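Local coordinates for hypothetical protein TT1465 (Thermus thermophilus, PDB 1WEK) that is of unknown function but belongs to the SLOG clan, with a parallel beta sheet flanked by helices, at residues V96-E101 with V126-Y131. Residues are numbered along the deposited sequence; the frame is centred on the assembly and turned at random.
Sequences VGLNIE and VLFVRY
One face of the Phe128 ring receives a methyl group of Leu98. CD1 of Leu98 stands 3.5 Å from the centroid of the Phe128 ring and only 6° off the ring normal. This is a CH-pi contact over the middle of the face. CD1 of Leu98 is therefore almost equally far from all six ring carbons, from 3.7 Å between Leu98 CD1 and Phe128 CG to 4.0 Å between Leu98 CD1 and Phe128 CZ. The two side chains run past each other in opposite directions. Within segment 126-131, at the edge of the Arg130 guanidinium, NH1 of Arg130 donates to OH of Tyr131 at 2.9 Å, in the guanidinium plane but bent, with an angle of 137° at the hydrogen.

The same CD1 of Leu98 also rests on CB of Leu127, 3.9 Å away. In Leu98, CG sits opposite the carbonyl carbon, and the extended second torsion carries CD1 out to the helix. The first torsion of Phe128, -102°, is off the staggered values, and the ring ends nearer the strand than its CB. No hydrogen bond joins the two segments, and all three touching residues are buried.

The contact packs helix 121-130 against strand 95-100 of the parallel sheet. Val73 of the adjoining strand 71-74 touches both Leu98 and Phe128, and the Phe128 ring also meets that of Phe43. On the neighbouring strand 114-118, outermost in this chain, Leu116 touches Leu98 and Leu118 touches Leu127. Helix 17-34 covers Leu127 through Phe29.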
ATOM      1  N   VAL A  96     -10.537 -21.886  17.417  1.00 16.79           N
ATOM      2  CA  VAL A  96      -9.792 -20.669  17.108  1.00 11.35           C
ATOM      3  C   VAL A  96      -9.743 -19.649  18.249  1.00 17.35           C
ATOM      4  O   VAL A  96     -10.722 -19.429  18.980  1.00 13.14           O
ATOM      5  CB  VAL A  96     -10.370 -19.964  15.845  1.00 12.45           C
ATOM      6  CG1 VAL A  96      -9.553 -18.714  15.523  1.00  9.35           C
ATOM      7  CG2 VAL A  96     -10.359 -20.930  14.645  1.00 10.79           C
ATOM      8  N   GLY A  97      -8.585 -19.026  18.399  1.00 19.46           N
ATOM      9  CA  GLY A  97      -8.424 -18.024  19.431  1.00 19.81           C
ATOM     10  C   GLY A  97      -7.938 -16.745  18.787  1.00 20.28           C
ATOM     11  O   GLY A  97      -6.978 -16.763  18.016  1.00 20.10           O
ATOM     12  N   LEU A  98      -8.619 -15.641  19.070  1.00 17.91           N
ATOM     13  CA  LEU A  98      -8.224 -14.343  18.527  1.00 15.03           C
ATOM     14  C   LEU A  98      -7.638 -13.605  19.729  1.00 17.12           C
ATOM     15  O   LEU A  98      -8.245 -12.686  20.276  1.00 18.98           O
ATOM     16  CB  LEU A  98      -9.449 -13.607  17.972  1.00 19.35           C
ATOM     17  CG  LEU A  98     -10.282 -14.294  16.875  1.00 16.70           C
ATOM     18  CD1 LEU A  98     -11.481 -13.423  16.514  1.00 18.46           C
ATOM     19  CD2 LEU A  98      -9.419 -14.528  15.647  1.00 16.61           C
ATOM     20  N   ASN A  99      -6.446 -14.031  20.131  1.00 16.77           N
ATOM     21  CA  ASN A  99      -5.759 -13.491  21.295  1.00 17.29           C
ATOM     22  C   ASN A  99      -5.424 -12.016  21.195  1.00 20.00           C
ATOM     23  O   ASN A  99      -4.914 -11.539  20.178  1.00 23.60           O
ATOM     24  CB  ASN A  99      -4.498 -14.320  21.567  1.00 14.37           C
ATOM     25  CG  ASN A  99      -4.776 -15.818  21.528  1.00 16.94           C
ATOM     26  OD1 ASN A  99      -4.737 -16.433  20.464  1.00 26.21           O
ATOM     27  ND2 ASN A  99      -5.093 -16.400  22.680  1.00 18.12           N
ATOM     28  N   ILE A 100      -5.716 -11.291  22.265  1.00 17.53           N
ATOM     29  CA  ILE A 100      -5.463  -9.867  22.292  1.00 19.55           C
ATOM     30  C   ILE A 100      -4.246  -9.568  23.162  1.00 19.09           C
ATOM     31  O   ILE A 100      -4.125 -10.089  24.265  1.00 19.82           O
ATOM     32  CB  ILE A 100      -6.683  -9.120  22.842  1.00 18.97           C
ATOM     33  CG1 ILE A 100      -6.419  -7.617  22.836  1.00 20.71           C
ATOM     34  CG2 ILE A 100      -7.007  -9.627  24.231  1.00 21.05           C
ATOM     35  CD1 ILE A 100      -6.329  -7.017  21.447  1.00 21.20           C
ATOM     36  N   GLU A 101      -3.334  -8.743  22.657  1.00 18.84           N
ATOM     37  CA  GLU A 101      -2.139  -8.391  23.413  1.00 23.93           C
ATOM     38  C   GLU A 101      -2.448  -7.248  24.379  1.00 23.89           C
ATOM     39  O   GLU A 101      -2.784  -6.141  23.951  1.00 24.53           O
ATOM     40  CB  GLU A 101      -1.024  -7.997  22.449  1.00 28.83           C
ATOM     41  CG  GLU A 101      -0.935  -8.959  21.264  1.00 37.75           C
ATOM     42  CD  GLU A 101       0.320  -8.780  20.431  1.00 42.66           C
ATOM     43  OE1 GLU A 101       1.429  -8.970  20.982  1.00 49.20           O
ATOM     44  OE2 GLU A 101       0.199  -8.459  19.229  1.00 43.55           O
ATOM     45  N   VAL A 126     -13.523  -7.383  14.263  1.00 15.06           N
ATOM     46  CA  VAL A 126     -13.897  -7.559  12.875  1.00 13.35           C
ATOM     47  C   VAL A 126     -13.815  -9.047  12.528  1.00 20.26           C
ATOM     48  O   VAL A 126     -14.726  -9.596  11.901  1.00 21.98           O
ATOM     49  CB  VAL A 126     -12.965  -6.753  11.919  1.00 19.12           C
ATOM     50  CG1 VAL A 126     -13.122  -7.257  10.483  1.00 16.87           C
ATOM     51  CG2 VAL A 126     -13.305  -5.255  11.965  1.00 13.23           C
ATOM     52  N   LEU A 127     -12.731  -9.700  12.938  1.00 15.38           N
ATOM     53  CA  LEU A 127     -12.564 -11.117  12.651  1.00 16.63           C
ATOM     54  C   LEU A 127     -13.627 -11.953  13.343  1.00 17.29           C
ATOM     55  O   LEU A 127     -13.949 -13.043  12.896  1.00 17.02           O
ATOM     56  CB  LEU A 127     -11.166 -11.582  13.077  1.00 14.55           C
ATOM     57  CG  LEU A 127     -10.057 -10.869  12.304  1.00 16.24           C
ATOM     58  CD1 LEU A 127      -8.690 -11.269  12.847  1.00 16.86           C
ATOM     59  CD2 LEU A 127     -10.184 -11.218  10.820  1.00 12.98           C
ATOM     60  N   PHE A 128     -14.168 -11.438  14.439  1.00 17.57           N
ATOM     61  CA  PHE A 128     -15.200 -12.147  15.180  1.00 17.77           C
ATOM     62  C   PHE A 128     -16.537 -12.219  14.430  1.00 16.57           C
ATOM     63  O   PHE A 128     -17.324 -13.144  14.641  1.00 15.72           O
ATOM     64  CB  PHE A 128     -15.410 -11.477  16.542  1.00 17.80           C
ATOM     65  CG  PHE A 128     -14.756 -12.199  17.683  1.00 18.69           C
ATOM     66  CD1 PHE A 128     -13.936 -11.515  18.582  1.00 20.53           C
ATOM     67  CD2 PHE A 128     -14.981 -13.558  17.880  1.00 16.82           C
ATOM     68  CE1 PHE A 128     -13.350 -12.173  19.667  1.00 18.38           C
ATOM     69  CE2 PHE A 128     -14.401 -14.232  18.963  1.00 20.74           C
ATOM     70  CZ  PHE A 128     -13.584 -13.532  19.860  1.00 20.49           C
ATOM     71  N   VAL A 129     -16.802 -11.251  13.559  1.00 17.43           N
ATOM     72  CA  VAL A 129     -18.073 -11.251  12.827  1.00 20.11           C
ATOM     73  C   VAL A 129     -17.949 -11.608  11.347  1.00 19.93           C
ATOM     74  O   VAL A 129     -18.810 -12.297  10.794  1.00 17.49           O
ATOM     75  CB  VAL A 129     -18.789  -9.874  12.927  1.00 20.04           C
ATOM     76  CG1 VAL A 129     -18.932  -9.459  14.379  1.00 17.64           C
ATOM     77  CG2 VAL A 129     -18.009  -8.833  12.179  1.00 22.81           C
ATOM     78  N   ARG A 130     -16.874 -11.150  10.713  1.00 19.62           N
ATOM     79  CA  ARG A 130     -16.669 -11.386   9.294  1.00 23.51           C
ATOM     80  C   ARG A 130     -17.012 -12.798   8.843  1.00 24.27           C
ATOM     81  O   ARG A 130     -17.612 -12.982   7.790  1.00 26.40           O
ATOM     82  CB  ARG A 130     -15.223 -11.072   8.908  1.00 28.14           C
ATOM     83  CG  ARG A 130     -15.035 -10.729   7.425  1.00 34.30           C
ATOM     84  CD  ARG A 130     -13.679 -10.050   7.219  1.00 38.70           C
ATOM     85  NE  ARG A 130     -13.633  -9.164   6.051  1.00 38.97           N
ATOM     86  CZ  ARG A 130     -13.125  -9.492   4.864  1.00 39.36           C
ATOM     87  NH1 ARG A 130     -12.609 -10.700   4.658  1.00 35.08           N
ATOM     88  NH2 ARG A 130     -13.119  -8.599   3.884  1.00 36.24           N
ATOM     89  N   TYR A 131     -16.657 -13.791   9.649  1.00 22.90           N
ATOM     90  CA  TYR A 131     -16.908 -15.173   9.267  1.00 25.98           C
ATOM     91  C   TYR A 131     -17.856 -15.946  10.177  1.00 24.54           C
ATOM     92  O   TYR A 131     -17.856 -17.170  10.153  1.00 27.52           O
ATOM     93  CB  TYR A 131     -15.567 -15.925   9.193  1.00 25.93           C
ATOM     94  CG  TYR A 131     -14.553 -15.279   8.274  1.00 28.95           C
ATOM     95  CD1 TYR A 131     -13.702 -14.269   8.733  1.00 30.15           C
ATOM     96  CD2 TYR A 131     -14.488 -15.630   6.925  1.00 30.85           C
ATOM     97  CE1 TYR A 131     -12.819 -13.620   7.869  1.00 30.09           C
ATOM     98  CE2 TYR A 131     -13.612 -14.985   6.054  1.00 34.07           C
ATOM     99  CZ  TYR A 131     -12.785 -13.981   6.531  1.00 35.14           C
ATOM    100  OH  TYR A 131     -11.951 -13.316   5.658  1.00 38.86           O
TER